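Local atomic coordinates of pyruvate kinase (Pyrobaculum aerophilum, PDB entry 3QTG), a protein that catalyses the last step of glycolysis, the transfer of a phosphoryl group from phosphoenolpyruvate to ADP to give pyruvate and ATP, using a divalent metal cation. Residues D307-T310 against T311-G315. Residues are numbered along the deposited sequence; the frame is centred on the assembly and turned at random.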
loop_
_atom_site.group_PDB
_atom_site.type_symbol
_atom_site.label_atom_id
_atom_site.label_comp_id
_atom_site.label_asym_id
_atom_site.label_seq_id
_atom_site.Cartn_x
_atom_site.Cartn_y
_atom_site.Cartn_z
ATOM N N ASP A 307 -18.910 -25.485 7.431
ATOM C CA ASP A 307 -18.770 -25.573 5.952
ATOM C C ASP A 307 -19.550 -24.469 5.212
ATOM O O ASP A 307 -18.975 -23.718 4.424
ATOM C CB ASP A 307 -19.206 -26.965 5.484
ATOM C CG ASP A 307 -18.823 -27.273 4.032
ATOM O OD1 ASP A 307 -18.059 -26.505 3.402
ATOM O OD2 ASP A 307 -19.305 -28.317 3.520
ATOM N N VAL A 308 -20.844 -24.349 5.506
ATOM C CA VAL A 308 -21.688 -23.298 4.932
ATOM C C VAL A 308 -21.168 -21.910 5.329
ATOM O O VAL A 308 -21.117 -20.995 4.496
ATOM C CB VAL A 308 -23.170 -23.435 5.392
ATOM C CG1 VAL A 308 -24.049 -22.249 4.873
ATOM C CG2 VAL A 308 -23.754 -24.759 4.940
ATOM N N PHE A 309 -20.810 -21.758 6.610
ATOM C CA PHE A 309 -20.349 -20.478 7.106
ATOM C C PHE A 309 -19.105 -20.056 6.301
ATOM O O PHE A 309 -19.069 -18.972 5.775
ATOM C CB PHE A 309 -20.073 -20.526 8.613
ATOM C CG PHE A 309 -19.581 -19.219 9.179
ATOM C CD1 PHE A 309 -20.481 -18.293 9.710
ATOM C CD2 PHE A 309 -18.224 -18.904 9.159
ATOM C CE1 PHE A 309 -20.028 -17.083 10.229
ATOM C CE2 PHE A 309 -17.757 -17.685 9.663
ATOM C CZ PHE A 309 -18.657 -16.778 10.198
ATOM N N THR A 310 -18.118 -20.931 6.171
ATOM C CA THR A 310 -16.867 -20.564 5.492
ATOM C C THR A 310 -16.973 -20.446 3.958
ATOM O O THR A 310 -16.337 -19.584 3.342
ATOM C CB THR A 310 -15.709 -21.488 5.892
ATOM O OG1 THR A 310 -16.081 -22.842 5.651
ATOM C CG2 THR A 310 -15.389 -21.348 7.372
ATOM N N THR A 311 -17.772 -21.299 3.336
ATOM C CA THR A 311 -18.069 -21.149 1.905
ATOM C C THR A 311 -18.697 -19.771 1.601
ATOM O O THR A 311 -18.231 -19.065 0.691
ATOM C CB THR A 311 -18.954 -22.323 1.411
ATOM O OG1 THR A 311 -18.219 -23.548 1.580
ATOM C CG2 THR A 311 -19.337 -22.173 -0.046
ATOM N N ALA A 312 -19.727 -19.389 2.370
ATOM C CA ALA A 312 -20.342 -18.068 2.234
ATOM C C ALA A 312 -19.371 -16.891 2.476
ATOM O O ALA A 312 -19.449 -15.885 1.759
ATOM C CB ALA A 312 -21.596 -17.933 3.119
ATOM N N SER A 313 -18.484 -17.024 3.471
ATOM C CA SER A 313 -17.441 -16.021 3.785
ATOM C C SER A 313 -16.516 -15.674 2.642
ATOM O O SER A 313 -16.001 -14.562 2.592
ATOM C CB SER A 313 -16.549 -16.498 4.934
ATOM O OG SER A 313 -17.251 -16.399 6.144
ATOM N N MET A 314 -16.272 -16.645 1.759
ATOM C CA MET A 314 -15.421 -16.442 0.584
ATOM C C MET A 314 -16.019 -15.399 -0.343
ATOM O O MET A 314 -15.332 -14.865 -1.203
ATOM C CB MET A 314 -15.283 -17.732 -0.219
ATOM C CG MET A 314 -14.420 -18.818 0.372
ATOM S SD MET A 314 -14.207 -20.111 -0.900
ATOM C CE MET A 314 -12.821 -19.395 -1.781
ATOM N N GLY A 315 -17.313 -15.141 -0.185
ATOM C CA GLY A 315 -17.996 -14.117 -0.971
ATOM C C GLY A 315 -18.693 -14.633 -2.224
ATOM O O GLY A 315 -18.876 -13.877 -3.166
#
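Asp307 and Thr311 sit one turn apart, on the same side of helix 302-313, near its C-terminal end. This helix is the crossover of a beta-alpha-beta unit of the TIM barrel, between strands 284-287 and 318-321.

Backbone bonds come first. Thr311 N donates to Asp307 O, Ala312 N to Val308 O at 3.0 Å, and Ser313 N to Phe309 O at 3.1 Å. The next bond in the series, from Met314 N to Thr310 O, is weak, with an N-H...O angle of only 139°. Gly315 is the first residue to leave helical backbone angles, with a positive phi.

Side-chain polar contacts follow. The side chains of Asp307 and Thr311 run alongside each other, with Asp307 OD1 3.5 Å from Thr311 OG1. Asp307 OD1 forms a salt bridge with Arg254, and Gln270 hydrogen-bonds to Thr311 OG1. Ser313 OG lies obliquely to the Phe309 ring, 3.8 Å from Phe309 CE2, and is hydrogen-bonded to Glu346 O.

Other side chains pack against neighbouring elements. Val308 and Ala312 meet helix 331-343, and Thr310 touches Thr310 of a second subunit.

Two donors grip Asp307 O. A chi1 of -62° sets Thr311 OG1 beside its own backbone N. Thr311 OG1 therefore donates to Asp307 O at 2.9 Å from above the carbonyl plane, 39° out of it.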